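Local coordinates for protein type III effector HopA1 (Pseudomonas syringae pv. tomato str. DC3000, PDB 4RSX) that is delivered by the type III secretion system of this plant pathogen and probably acts inside host cells, through an activity not yet assigned, at residues K16-M21 and Y30-Q35; D83-E88 and K93-R98; M130-G135 and K177-I182. All coordinates share one frame; numbering follows the deposited sequence.

Interaction 1: K16-M21 and Y30-Q35; sequences KQAEAM and YKIYKQ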
ATOM      1  N   LYS A  16      -8.739  19.420  -6.273  1.00 14.96           N
ATOM      2  CA  LYS A  16      -8.657  20.769  -6.855  1.00 21.57           C
ATOM      3  C   LYS A  16      -7.689  20.808  -8.032  1.00 18.77           C
ATOM      4  O   LYS A  16      -7.956  21.455  -9.048  1.00 20.96           O
ATOM      5  CB  LYS A  16      -8.242  21.808  -5.812  1.00 17.57           C
ATOM      6  CG  LYS A  16      -9.221  21.968  -4.669  1.00 21.06           C
ATOM      7  CD  LYS A  16     -10.648  22.215  -5.176  1.00 24.02           C
ATOM      8  CE  LYS A  16     -10.938  23.688  -5.464  1.00 24.05           C
ATOM      9  NZ  LYS A  16     -12.422  23.962  -5.455  1.00 22.56           N
ATOM     10  N   GLN A  17      -6.574  20.095  -7.907  1.00 21.06           N
ATOM     11  CA  GLN A  17      -5.636  19.990  -9.025  1.00 24.79           C
ATOM     12  C   GLN A  17      -6.270  19.261 -10.209  1.00 23.06           C
ATOM     13  O   GLN A  17      -6.020  19.618 -11.358  1.00 23.91           O
ATOM     14  CB  GLN A  17      -4.334  19.307  -8.592  1.00 20.73           C
ATOM     15  CG  GLN A  17      -3.677  19.958  -7.388  1.00 25.25           C
ATOM     16  CD  GLN A  17      -2.361  19.294  -7.023  1.00 31.70           C
ATOM     17  OE1 GLN A  17      -1.784  18.548  -7.823  1.00 30.88           O
ATOM     18  NE2 GLN A  17      -1.874  19.566  -5.812  1.00 30.95           N
ATOM     19  N   ALA A  18      -7.091  18.244  -9.934  1.00 22.22           N
ATOM     20  CA  ALA A  18      -7.810  17.565 -11.014  1.00 24.98           C
ATOM     21  C   ALA A  18      -8.787  18.537 -11.649  1.00 23.70           C
ATOM     22  O   ALA A  18      -8.955  18.565 -12.869  1.00 28.44           O
ATOM     23  CB  ALA A  18      -8.564  16.311 -10.496  1.00 20.15           C
ATOM     24  N   GLU A  19      -9.441  19.327 -10.804  1.00 20.34           N
ATOM     25  CA  GLU A  19     -10.487  20.234 -11.254  1.00 23.51           C
ATOM     26  C   GLU A  19      -9.899  21.341 -12.114  1.00 24.99           C
ATOM     27  O   GLU A  19     -10.579  21.887 -12.972  1.00 24.75           O
ATOM     28  CB  GLU A  19     -11.199  20.846 -10.059  1.00 21.64           C
ATOM     29  CG  GLU A  19     -12.339  21.762 -10.438  1.00 26.02           C
ATOM     30  CD  GLU A  19     -12.941  22.454  -9.244  1.00 27.98           C
ATOM     31  OE1 GLU A  19     -12.190  22.753  -8.287  1.00 28.02           O
ATOM     32  OE2 GLU A  19     -14.169  22.698  -9.257  1.00 28.36           O
ATOM     33  N   ALA A  20      -8.628  21.661 -11.887  1.00 20.68           N
ATOM     34  CA  ALA A  20      -7.964  22.710 -12.661  1.00 27.06           C
ATOM     35  C   ALA A  20      -7.609  22.255 -14.080  1.00 25.15           C
ATOM     36  O   ALA A  20      -7.311  23.079 -14.941  1.00 27.88           O
ATOM     37  CB  ALA A  20      -6.719  23.211 -11.932  1.00 21.28           C
ATOM     38  N   MET A  21      -7.640  20.950 -14.327  1.00 33.67           N
ATOM     39  CA  MET A  21      -7.303  20.433 -15.652  1.00 36.65           C
ATOM     40  C   MET A  21      -8.483  20.512 -16.614  1.00 38.44           C
ATOM     41  O   MET A  21      -9.637  20.671 -16.186  1.00 38.61           O
ATOM     42  CB  MET A  21      -6.832  18.992 -15.558  1.00 33.91           C
ATOM     43  CG  MET A  21      -5.600  18.810 -14.722  1.00 31.82           C
ATOM     44  SD  MET A  21      -5.225  17.054 -14.533  1.00 38.85           S
ATOM     45  CE  MET A  21      -4.834  16.632 -16.241  1.00 40.08           C
ATOM     46  N   TYR A  30      -5.496  10.038 -11.744  1.00 23.67           N
ATOM     47  CA  TYR A  30      -4.652   9.030 -11.108  1.00 21.75           C
ATOM     48  C   TYR A  30      -3.145   9.368 -11.147  1.00 23.92           C
ATOM     49  O   TYR A  30      -2.407   9.086 -10.183  1.00 22.14           O
ATOM     50  CB  TYR A  30      -4.924   7.674 -11.768  1.00 20.34           C
ATOM     51  CG  TYR A  30      -4.058   6.555 -11.265  1.00 23.55           C
ATOM     52  CD1 TYR A  30      -4.085   6.180  -9.925  1.00 19.32           C
ATOM     53  CD2 TYR A  30      -3.220   5.855 -12.131  1.00 25.63           C
ATOM     54  CE1 TYR A  30      -3.293   5.144  -9.454  1.00 21.64           C
ATOM     55  CE2 TYR A  30      -2.424   4.811 -11.674  1.00 27.36           C
ATOM     56  CZ  TYR A  30      -2.468   4.456 -10.334  1.00 30.57           C
ATOM     57  OH  TYR A  30      -1.672   3.428  -9.874  1.00 33.12           O
ATOM     58  N   LYS A  31      -2.684   9.958 -12.252  1.00 22.51           N
ATOM     59  CA  LYS A  31      -1.262  10.282 -12.381  1.00 24.64           C
ATOM     60  C   LYS A  31      -0.801  11.313 -11.353  1.00 22.69           C
ATOM     61  O   LYS A  31       0.356  11.290 -10.942  1.00 25.52           O
ATOM     62  CB  LYS A  31      -0.920  10.739 -13.800  1.00 30.35           C
ATOM     63  CG  LYS A  31      -0.867   9.590 -14.823  1.00 36.98           C
ATOM     64  CD  LYS A  31      -0.548  10.112 -16.236  1.00 41.58           C
ATOM     65  CE  LYS A  31      -0.577   8.983 -17.265  1.00 51.48           C
ATOM     66  NZ  LYS A  31      -0.715   9.494 -18.663  1.00 46.59           N
ATOM     67  N   ILE A  32      -1.705  12.198 -10.931  1.00 17.36           N
ATOM     68  CA  ILE A  32      -1.393  13.141  -9.853  1.00 21.83           C
ATOM     69  C   ILE A  32      -1.030  12.407  -8.554  1.00 18.05           C
ATOM     70  O   ILE A  32      -0.087  12.793  -7.862  1.00 17.74           O
ATOM     71  CB  ILE A  32      -2.546  14.123  -9.581  1.00 20.40           C
ATOM     72  CG1 ILE A  32      -2.914  14.887 -10.859  1.00 17.46           C
ATOM     73  CG2 ILE A  32      -2.157  15.096  -8.479  1.00 16.35           C
ATOM     74  CD1 ILE A  32      -4.254  15.588 -10.774  1.00 13.57           C
ATOM     75  N   TYR A  33      -1.781  11.355  -8.234  1.00 19.54           N
ATOM     76  CA  TYR A  33      -1.480  10.483  -7.093  1.00 18.92           C
ATOM     77  C   TYR A  33      -0.145   9.759  -7.270  1.00 21.21           C
ATOM     78  O   TYR A  33       0.619   9.626  -6.312  1.00 17.92           O
ATOM     79  CB  TYR A  33      -2.593   9.439  -6.925  1.00 14.94           C
ATOM     80  CG  TYR A  33      -2.346   8.419  -5.839  1.00 13.28           C
ATOM     81  CD1 TYR A  33      -2.848   8.614  -4.569  1.00 11.30           C
ATOM     82  CD2 TYR A  33      -1.620   7.258  -6.085  1.00 12.42           C
ATOM     83  CE1 TYR A  33      -2.643   7.694  -3.578  1.00 12.58           C
ATOM     84  CE2 TYR A  33      -1.395   6.337  -5.086  1.00 12.59           C
ATOM     85  CZ  TYR A  33      -1.919   6.560  -3.837  1.00 11.71           C
ATOM     86  OH  TYR A  33      -1.720   5.658  -2.826  1.00 13.83           O
ATOM     87  N   LYS A  34       0.104   9.247  -8.477  1.00 22.62           N
ATOM     88  CA  LYS A  34       1.359   8.544  -8.770  1.00 27.69           C
ATOM     89  C   LYS A  34       2.554   9.488  -8.700  1.00 30.78           C
ATOM     90  O   LYS A  34       3.597   9.135  -8.154  1.00 32.48           O
ATOM     91  CB  LYS A  34       1.307   7.890 -10.154  1.00 30.71           C
ATOM     92  CG  LYS A  34       0.650   6.515 -10.188  1.00 39.63           C
ATOM     93  CD  LYS A  34       1.697   5.393 -10.291  1.00 53.24           C
ATOM     94  CE  LYS A  34       2.243   5.227 -11.715  1.00 55.50           C
ATOM     95  NZ  LYS A  34       3.234   4.101 -11.830  1.00 56.43           N
ATOM     96  N   GLN A  35       2.382  10.692  -9.253  1.00 32.79           N
ATOM     97  CA  GLN A  35       3.413  11.732  -9.263  1.00 30.74           C
ATOM     98  C   GLN A  35       3.828  12.172  -7.862  1.00 30.28           C
ATOM     99  O   GLN A  35       4.898  12.749  -7.696  1.00 34.98           O
ATOM    100  CB  GLN A  35       2.945  12.950 -10.084  1.00 34.04           C
ATOM    101  CG  GLN A  35       3.022  12.768 -11.618  1.00 41.04           C
ATOM    102  CD  GLN A  35       2.260  13.850 -12.401  1.00 46.38           C
ATOM    103  OE1 GLN A  35       1.845  14.872 -11.843  1.00 46.84           O
ATOM    104  NE2 GLN A  35       2.063  13.611 -13.696  1.00 44.48           N
TER

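Interaction 2: D83-E88 and K93-R98; sequences DKYIAE and KRFFYR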
ATOM      1  N   ASP A  83      13.209 -19.324  -6.045  1.00 28.09           N
ATOM      2  CA  ASP A  83      14.634 -19.322  -6.389  1.00 32.81           C
ATOM      3  C   ASP A  83      14.865 -19.268  -7.895  1.00 29.42           C
ATOM      4  O   ASP A  83      15.769 -18.579  -8.364  1.00 33.85           O
ATOM      5  CB  ASP A  83      15.346 -20.533  -5.769  1.00 30.62           C
ATOM      6  CG  ASP A  83      15.328 -20.508  -4.250  1.00 35.85           C
ATOM      7  OD1 ASP A  83      14.574 -19.694  -3.666  1.00 35.08           O
ATOM      8  OD2 ASP A  83      16.057 -21.315  -3.634  1.00 42.21           O
ATOM      9  N   LYS A  84      14.028 -19.974  -8.649  1.00 30.09           N
ATOM     10  CA  LYS A  84      14.140 -19.999 -10.106  1.00 30.38           C
ATOM     11  C   LYS A  84      13.758 -18.667 -10.739  1.00 34.49           C
ATOM     12  O   LYS A  84      14.430 -18.207 -11.658  1.00 32.90           O
ATOM     13  CB  LYS A  84      13.284 -21.122 -10.701  1.00 40.00           C
ATOM     14  CG  LYS A  84      13.532 -21.376 -12.192  1.00 48.90           C
ATOM     15  CD  LYS A  84      12.566 -22.423 -12.766  1.00 49.71           C
ATOM     16  CE  LYS A  84      13.009 -22.909 -14.146  1.00 54.64           C
ATOM     17  NZ  LYS A  84      13.092 -21.812 -15.148  1.00 59.74           N
ATOM     18  N   TYR A  85      12.681 -18.049 -10.251  1.00 38.55           N
ATOM     19  CA  TYR A  85      12.265 -16.737 -10.762  1.00 33.12           C
ATOM     20  C   TYR A  85      13.365 -15.684 -10.559  1.00 28.87           C
ATOM     21  O   TYR A  85      13.691 -14.919 -11.470  1.00 32.94           O
ATOM     22  CB  TYR A  85      10.944 -16.280 -10.110  1.00 29.09           C
ATOM     23  CG  TYR A  85      10.459 -14.927 -10.602  1.00 28.85           C
ATOM     24  CD1 TYR A  85       9.666 -14.824 -11.740  1.00 25.91           C
ATOM     25  CD2 TYR A  85      10.804 -13.747  -9.930  1.00 28.10           C
ATOM     26  CE1 TYR A  85       9.220 -13.594 -12.198  1.00 29.04           C
ATOM     27  CE2 TYR A  85      10.367 -12.498 -10.388  1.00 24.50           C
ATOM     28  CZ  TYR A  85       9.574 -12.437 -11.524  1.00 30.52           C
ATOM     29  OH  TYR A  85       9.128 -11.226 -12.000  1.00 29.84           O
ATOM     30  N   ILE A  86      13.937 -15.644  -9.360  1.00 30.31           N
ATOM     31  CA  ILE A  86      14.974 -14.658  -9.052  1.00 32.53           C
ATOM     32  C   ILE A  86      16.213 -14.888  -9.922  1.00 35.06           C
ATOM     33  O   ILE A  86      16.865 -13.941 -10.367  1.00 31.33           O
ATOM     34  CB  ILE A  86      15.338 -14.684  -7.547  1.00 26.24           C
ATOM     35  CG1 ILE A  86      14.150 -14.177  -6.723  1.00 24.51           C
ATOM     36  CG2 ILE A  86      16.587 -13.842  -7.259  1.00 24.95           C
ATOM     37  CD1 ILE A  86      14.398 -14.146  -5.225  1.00 21.97           C
ATOM     38  N   ALA A  87      16.507 -16.160 -10.173  1.00 41.62           N
ATOM     39  CA  ALA A  87      17.669 -16.563 -10.958  1.00 43.70           C
ATOM     40  C   ALA A  87      17.564 -16.156 -12.427  1.00 42.68           C
ATOM     41  O   ALA A  87      18.575 -15.838 -13.051  1.00 48.39           O
ATOM     42  CB  ALA A  87      17.874 -18.072 -10.841  1.00 43.63           C
ATOM     43  N   GLU A  88      16.345 -16.155 -12.969  1.00 38.55           N
ATOM     44  CA  GLU A  88      16.150 -16.041 -14.416  1.00 37.70           C
ATOM     45  C   GLU A  88      15.404 -14.802 -14.880  1.00 39.29           C
ATOM     46  O   GLU A  88      15.723 -14.245 -15.932  1.00 47.65           O
ATOM     47  CB  GLU A  88      15.424 -17.278 -14.948  1.00 43.28           C
ATOM     48  CG  GLU A  88      16.132 -18.584 -14.617  1.00 45.92           C
ATOM     49  CD  GLU A  88      15.427 -19.809 -15.178  1.00 54.60           C
ATOM     50  OE1 GLU A  88      14.306 -19.680 -15.723  1.00 54.87           O
ATOM     51  OE2 GLU A  88      16.002 -20.914 -15.072  1.00 64.73           O
ATOM     52  N   LYS A  93      14.303  -7.774  -9.777  1.00 25.67           N
ATOM     53  CA  LYS A  93      14.613  -6.644  -8.907  1.00 26.46           C
ATOM     54  C   LYS A  93      13.528  -5.569  -8.951  1.00 24.86           C
ATOM     55  O   LYS A  93      13.570  -4.603  -8.179  1.00 20.70           O
ATOM     56  CB  LYS A  93      15.967  -6.026  -9.300  1.00 28.07           C
ATOM     57  CG  LYS A  93      17.172  -6.919  -9.022  1.00 31.78           C
ATOM     58  CD  LYS A  93      18.504  -6.245  -9.409  1.00 32.38           C
ATOM     59  CE  LYS A  93      19.688  -7.120  -8.982  1.00 39.66           C
ATOM     60  NZ  LYS A  93      20.915  -6.947  -9.829  1.00 45.19           N
ATOM     61  N   ARG A  94      12.553  -5.730  -9.843  1.00 29.30           N
ATOM     62  CA  ARG A  94      11.605  -4.643 -10.117  1.00 29.40           C
ATOM     63  C   ARG A  94      10.163  -4.942  -9.707  1.00 29.47           C
ATOM     64  O   ARG A  94       9.433  -4.046  -9.281  1.00 26.10           O
ATOM     65  CB  ARG A  94      11.617  -4.279 -11.608  1.00 34.04           C
ATOM     66  CG  ARG A  94      13.002  -4.152 -12.239  1.00 45.32           C
ATOM     67  CD  ARG A  94      13.433  -2.694 -12.360  1.00 48.26           C
ATOM     68  NE  ARG A  94      12.421  -1.873 -13.029  1.00 56.61           N
ATOM     69  CZ  ARG A  94      12.513  -0.553 -13.192  1.00 63.75           C
ATOM     70  NH1 ARG A  94      13.575   0.104 -12.736  1.00 50.81           N
ATOM     71  NH2 ARG A  94      11.541   0.112 -13.809  1.00 67.85           N
ATOM     72  N   PHE A  95       9.746  -6.192  -9.862  1.00 19.44           N
ATOM     73  CA  PHE A  95       8.346  -6.535  -9.663  1.00 19.73           C
ATOM     74  C   PHE A  95       7.996  -6.704  -8.186  1.00 22.27           C
ATOM     75  O   PHE A  95       8.880  -6.674  -7.327  1.00 17.97           O
ATOM     76  CB  PHE A  95       7.976  -7.787 -10.467  1.00 27.50           C
ATOM     77  CG  PHE A  95       7.782  -7.527 -11.951  1.00 29.02           C
ATOM     78  CD1 PHE A  95       7.877  -6.233 -12.466  1.00 30.93           C
ATOM     79  CD2 PHE A  95       7.495  -8.571 -12.822  1.00 29.83           C
ATOM     80  CE1 PHE A  95       7.699  -5.981 -13.831  1.00 31.32           C
ATOM     81  CE2 PHE A  95       7.309  -8.333 -14.190  1.00 35.83           C
ATOM     82  CZ  PHE A  95       7.415  -7.031 -14.692  1.00 34.48           C
ATOM     83  N   PHE A  96       6.705  -6.872  -7.897  1.00 23.24           N
ATOM     84  CA  PHE A  96       6.247  -7.093  -6.523  1.00 21.51           C
ATOM     85  C   PHE A  96       6.395  -8.540  -6.065  1.00 20.69           C
ATOM     86  O   PHE A  96       6.243  -9.467  -6.859  1.00 22.59           O
ATOM     87  CB  PHE A  96       4.775  -6.719  -6.392  1.00 18.26           C
ATOM     88  CG  PHE A  96       4.538  -5.262  -6.181  1.00 19.21           C
ATOM     89  CD1 PHE A  96       4.698  -4.697  -4.920  1.00 16.55           C
ATOM     90  CD2 PHE A  96       4.144  -4.457  -7.236  1.00 20.72           C
ATOM     91  CE1 PHE A  96       4.474  -3.350  -4.722  1.00 20.55           C
ATOM     92  CE2 PHE A  96       3.923  -3.103  -7.050  1.00 23.48           C
ATOM     93  CZ  PHE A  96       4.085  -2.548  -5.791  1.00 22.81           C
ATOM     94  N   TYR A  97       6.657  -8.724  -4.775  1.00 13.24           N
ATOM     95  CA  TYR A  97       6.592 -10.042  -4.156  1.00 13.30           C
ATOM     96  C   TYR A  97       5.536 -10.024  -3.056  1.00 13.04           C
ATOM     97  O   TYR A  97       5.375  -9.025  -2.350  1.00 12.31           O
ATOM     98  CB  TYR A  97       7.947 -10.409  -3.557  1.00 13.95           C
ATOM     99  CG  TYR A  97       9.053 -10.545  -4.578  1.00 14.12           C
ATOM    100  CD1 TYR A  97       9.431 -11.790  -5.044  1.00 17.00           C
ATOM    101  CD2 TYR A  97       9.724  -9.430  -5.068  1.00 14.90           C
ATOM    102  CE1 TYR A  97      10.451 -11.937  -5.973  1.00 18.54           C
ATOM    103  CE2 TYR A  97      10.739  -9.558  -6.010  1.00 15.13           C
ATOM    104  CZ  TYR A  97      11.095 -10.822  -6.456  1.00 20.26           C
ATOM    105  OH  TYR A  97      12.098 -10.989  -7.383  1.00 17.08           O
ATOM    106  N   ARG A  98       4.799 -11.112  -2.901  1.00 16.82           N
ATOM    107  CA  ARG A  98       3.912 -11.185  -1.753  1.00 18.59           C
ATOM    108  C   ARG A  98       4.487 -12.119  -0.724  1.00 18.41           C
ATOM    109  O   ARG A  98       5.192 -13.079  -1.055  1.00 18.69           O
ATOM    110  CB  ARG A  98       2.473 -11.571  -2.117  1.00 20.65           C
ATOM    111  CG  ARG A  98       2.340 -12.759  -3.033  1.00 32.78           C
ATOM    112  CD  ARG A  98       0.867 -13.114  -3.230  1.00 40.21           C
ATOM    113  NE  ARG A  98       0.058 -11.958  -3.619  1.00 41.73           N
ATOM    114  CZ  ARG A  98      -1.266 -11.904  -3.498  1.00 40.08           C
ATOM    115  NH1 ARG A  98      -1.922 -12.939  -2.993  1.00 35.67           N
ATOM    116  NH2 ARG A  98      -1.933 -10.818  -3.875  1.00 36.31           N
TER

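Interaction 3: M130-G135 and K177-I182; sequences MATLIG and KQMSGI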
ATOM      1  N   MET A 130       8.018  -7.895   8.610  1.00 15.04           N
ATOM      2  CA  MET A 130       6.693  -8.157   8.043  1.00 15.41           C
ATOM      3  C   MET A 130       6.392  -9.652   8.052  1.00 13.85           C
ATOM      4  O   MET A 130       5.291 -10.064   8.419  1.00 14.44           O
ATOM      5  CB  MET A 130       6.580  -7.591   6.621  1.00 11.19           C
ATOM      6  CG  MET A 130       6.487  -6.069   6.588  1.00 12.94           C
ATOM      7  SD  MET A 130       6.639  -5.404   4.913  1.00 13.12           S
ATOM      8  CE  MET A 130       5.083  -5.987   4.230  1.00  9.15           C
ATOM      9  N   ALA A 131       7.374 -10.461   7.662  1.00 12.20           N
ATOM     10  CA  ALA A 131       7.204 -11.915   7.661  1.00 14.64           C
ATOM     11  C   ALA A 131       6.918 -12.456   9.072  1.00 16.31           C
ATOM     12  O   ALA A 131       6.027 -13.298   9.267  1.00 17.96           O
ATOM     13  CB  ALA A 131       8.426 -12.597   7.059  1.00 13.08           C
ATOM     14  N   THR A 132       7.667 -11.973  10.056  1.00 13.10           N
ATOM     15  CA  THR A 132       7.444 -12.398  11.433  1.00 16.17           C
ATOM     16  C   THR A 132       6.017 -12.023  11.863  1.00 16.66           C
ATOM     17  O   THR A 132       5.270 -12.856  12.390  1.00 15.62           O
ATOM     18  CB  THR A 132       8.467 -11.755  12.379  1.00 16.07           C
ATOM     19  OG1 THR A 132       9.786 -12.077  11.928  1.00 21.87           O
ATOM     20  CG2 THR A 132       8.283 -12.255  13.814  1.00 16.47           C
ATOM     21  N   LEU A 133       5.641 -10.778  11.608  1.00 16.21           N
ATOM     22  CA  LEU A 133       4.342 -10.264  12.027  1.00 17.52           C
ATOM     23  C   LEU A 133       3.224 -11.058  11.343  1.00 16.82           C
ATOM     24  O   LEU A 133       2.242 -11.445  11.990  1.00 14.30           O
ATOM     25  CB  LEU A 133       4.245  -8.766  11.719  1.00 12.94           C
ATOM     26  CG  LEU A 133       3.166  -7.966  12.461  1.00 25.01           C
ATOM     27  CD1 LEU A 133       3.325  -8.120  13.974  1.00 21.14           C
ATOM     28  CD2 LEU A 133       3.180  -6.478  12.067  1.00 19.51           C
ATOM     29  N   ILE A 134       3.385 -11.326  10.050  1.00 11.01           N
ATOM     30  CA  ILE A 134       2.398 -12.132   9.334  1.00 13.26           C
ATOM     31  C   ILE A 134       2.316 -13.544   9.911  1.00 15.46           C
ATOM     32  O   ILE A 134       1.226 -14.115  10.021  1.00 13.90           O
ATOM     33  CB  ILE A 134       2.693 -12.168   7.823  1.00 12.24           C
ATOM     34  CG1 ILE A 134       2.463 -10.769   7.230  1.00 10.32           C
ATOM     35  CG2 ILE A 134       1.824 -13.214   7.107  1.00  8.92           C
ATOM     36  CD1 ILE A 134       3.168 -10.530   5.911  1.00 10.49           C
ATOM     37  N   GLY A 135       3.460 -14.111  10.296  1.00 18.34           N
ATOM     38  CA  GLY A 135       3.450 -15.424  10.923  1.00 16.55           C
ATOM     39  C   GLY A 135       2.587 -15.476  12.180  1.00 20.11           C
ATOM     40  O   GLY A 135       1.865 -16.461  12.401  1.00 22.80           O
ATOM     41  N   LYS A 177       6.902  -1.404  14.411  1.00 26.33           N
ATOM     42  CA  LYS A 177       7.978  -0.475  14.725  1.00 24.80           C
ATOM     43  C   LYS A 177       8.842  -0.945  15.892  1.00 30.17           C
ATOM     44  O   LYS A 177      10.070  -0.892  15.809  1.00 37.32           O
ATOM     45  CB  LYS A 177       7.431   0.937  14.992  1.00 23.87           C
ATOM     46  CG  LYS A 177       7.205   1.768  13.727  1.00 21.10           C
ATOM     47  CD  LYS A 177       6.892   3.239  14.035  1.00 17.50           C
ATOM     48  CE  LYS A 177       6.964   4.058  12.757  1.00 18.34           C
ATOM     49  NZ  LYS A 177       6.413   5.450  12.861  1.00 16.53           N
ATOM     50  N   GLN A 178       8.215  -1.405  16.974  1.00 31.94           N
ATOM     51  CA  GLN A 178       8.981  -1.801  18.158  1.00 33.82           C
ATOM     52  C   GLN A 178       9.774  -3.105  17.974  1.00 35.90           C
ATOM     53  O   GLN A 178      10.803  -3.299  18.620  1.00 39.53           O
ATOM     54  CB  GLN A 178       8.105  -1.837  19.422  1.00 36.31           C
ATOM     55  CG  GLN A 178       6.849  -2.690  19.319  1.00 47.08           C
ATOM     56  CD  GLN A 178       6.066  -2.749  20.628  1.00 57.29           C
ATOM     57  OE1 GLN A 178       6.577  -3.231  21.643  1.00 69.65           O
ATOM     58  NE2 GLN A 178       4.818  -2.262  20.608  1.00 48.39           N
ATOM     59  N   MET A 179       9.319  -3.966  17.065  1.00 33.47           N
ATOM     60  CA  MET A 179       9.950  -5.267  16.829  1.00 28.24           C
ATOM     61  C   MET A 179      10.959  -5.282  15.665  1.00 32.64           C
ATOM     62  O   MET A 179      11.782  -6.195  15.577  1.00 28.04           O
ATOM     63  CB  MET A 179       8.876  -6.310  16.525  1.00 30.40           C
ATOM     64  CG  MET A 179       8.705  -6.539  15.026  1.00 29.43           C
ATOM     65  SD  MET A 179       7.076  -7.104  14.533  1.00 43.67           S
ATOM     66  CE  MET A 179       7.219  -8.882  14.746  1.00 32.06           C
ATOM     67  N   SER A 180      10.884  -4.300  14.765  1.00 24.70           N
ATOM     68  CA  SER A 180      11.640  -4.371  13.512  1.00 22.36           C
ATOM     69  C   SER A 180      13.134  -4.127  13.707  1.00 27.42           C
ATOM     70  O   SER A 180      13.952  -4.577  12.898  1.00 25.22           O
ATOM     71  CB  SER A 180      11.092  -3.383  12.481  1.00 19.72           C
ATOM     72  OG  SER A 180      11.369  -2.042  12.853  1.00 22.68           O
ATOM     73  N   GLY A 181      13.490  -3.406  14.769  1.00 26.72           N
ATOM     74  CA  GLY A 181      14.876  -3.037  14.992  1.00 25.74           C
ATOM     75  C   GLY A 181      15.317  -1.897  14.086  1.00 30.73           C
ATOM     76  O   GLY A 181      16.489  -1.505  14.088  1.00 27.25           O
ATOM     77  N   ILE A 182      14.377  -1.363  13.309  1.00 20.03           N
ATOM     78  CA  ILE A 182      14.669  -0.249  12.421  1.00 18.47           C
ATOM     79  C   ILE A 182      14.609   1.055  13.209  1.00 19.62           C
ATOM     80  O   ILE A 182      13.640   1.304  13.923  1.00 20.51           O
ATOM     81  CB  ILE A 182      13.674  -0.206  11.256  1.00 15.29           C
ATOM     82  CG1 ILE A 182      13.792  -1.471  10.412  1.00 16.22           C
ATOM     83  CG2 ILE A 182      13.883   1.028  10.391  1.00 13.53           C
ATOM     84  CD1 ILE A 182      12.709  -1.571   9.375  1.00 12.27           C
TER

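Interaction 1: K16-M21 and Y30-Q35
Ile32 of helix 26-35 reaches across to the last turns of helix 2-19, where its two branches meet different neighbours. The longer branch ends in CD1, which lies over the backbone of Ala18, 4.0 Å from the Ala18 N and 4.4 Å from the Ala18 CB. With CG1 anti to the carbonyl carbon (chi1 -57°) and the chain then extended through chi2, this methyl is carried straight out from its own helix. The small Ala18 side chain lets the isoleucine tip come down close to the helix surface. Met21, the last residue of the 16-21 segment, closes on the same methyl: its SD stands 4.1 Å from Ile32 CD1, the two side chains running past one another in opposite senses. A bend at chi3 (66°) turns the methionine methyl aside, so sulfur rather than CE meets the isoleucine.

The other branch faces a polar group. Ile32 CG2 is 3.5 Å from Gln17 OE1, a van der Waals contact with the oxygen of a side chain extended beyond CG, while the amide nitrogen of Gln17 is hydrogen-bonded to Glu13 one turn earlier. That bond helps to fix the rotation of the amide. No hydrogen bond joins the segments, so the contact is held by dispersion and shape. Ala18 also touches Ile29 on the second helix. The whole forms an apolar junction between two consecutive helices, 2-19 and 26-35, which are joined by a short connection and lie crosswise, with Ala18 and Glu19 of the first and Tyr30 of the second resting on helix 215-228.

Interaction 2: D83-E88 and K93-R98
A helix-to-strand connection near one edge of the antiparallel sheet brings helix 82-88 against the start of strand 96-101, the second strand in, and aromatic side chains make most of the join. Tyr85 is the central piece. Its CG is anti to the backbone N (chi1 -180°), which swings the ring off the helix toward the 93-98 segment, and the phenol oxygen arrives at Phe95, 3.2 Å from Phe95 CD2. The two side chains cross at about a right angle. Both also touch Asp70, in the loop after strand 64-68.

Tyr97, on strand 96-101, brings its hydroxyl to the edge of the Tyr85 ring, near the ring plane, with Tyr97 OH 3.8 Å from Tyr85 CE2. The polar need of this hydroxyl is met by Ala92 O, in the short linker between the segments, so a hydrogen bond ties the tip of the strand residue back to the turn leading into it. Leu55 of helix 45-58 and Val66 of strand 64-68 also pack on the buried Tyr97. The same Tyr97 OH also meets Ile86 CG1 at 3.8 Å, the two side chains crossing at a slant.

Interaction 3: M130-G135 and K177-I182
Met179 crosses from the end of helix 166-180 to helix 123-136 and divides its thioether between two neighbours. Its sulfur meets a leucine methyl, SD lying 3.9 Å from Leu133 CD1, whereas the terminal methyl continues to Thr132, with Met179 CE 3.7 Å from Thr132 CG2. The same CE remains 4.0 Å from Leu133 CD1, so the end of the methionine is wedged between consecutive residues of the facing helix. Its first torsion is unusual (chi1 98°, away from the staggered positions), and a bend at chi3 (-86°) then sets the methyl beside the threonine.

The Leu133 side is the denser one. Buried among many neighbours, Leu133 also touches Lys175 and Leu176 of the methionine's own helix, and it reaches Ile140 and Leu160 on two strands of the sheet. Helices 123-136 and 166-180 lie in the crossovers of a sheet whose strands run in the order 140-146, 158-162, 111-116, 202-207; this resembles a ferredoxin-like beta-alpha-beta-beta-alpha-beta plait, with 196-199 as an extra strand.

The Thr132 side is more open to solvent. That residue is partly exposed although its methyl touches Met179 closely, and its OG1 bonds to Arg128 O within its own helix. Farther along, the 177-182 segment turns away: Gly181 leaves helical geometry with positive phi, and Ser180 forms an ST turn, its OG accepting from Ile182 N at 3.1 Å in a fairly straight bond (160°). Beyond this turn Ile182 tucks back against Gln125 and Leu126, an earlier part of helix 123-136.

How the interactions relate
This chain is roughly the C-terminal two-thirds of HopA1. The three contacts follow one another along it, each closing before the next opens, and none touches another. Interaction 1 pairs its first two helices, which rest on helix 215-228, so N-terminal and C-terminal parts of the chain meet there. Interactions 2 and 3 belong to the sheet region, their centres about 22 Å apart: strand 96-101 of interaction 2 lies directly beside strand 140-146, which also receives side chains from helix 123-136 of interaction 3. Interactions 1 and 3 lie on opposite sides of the chain's centre, about 35 Å between centres. Together they illustrate short- and longer-range side-chain packing without hydrogen bonds across the segments.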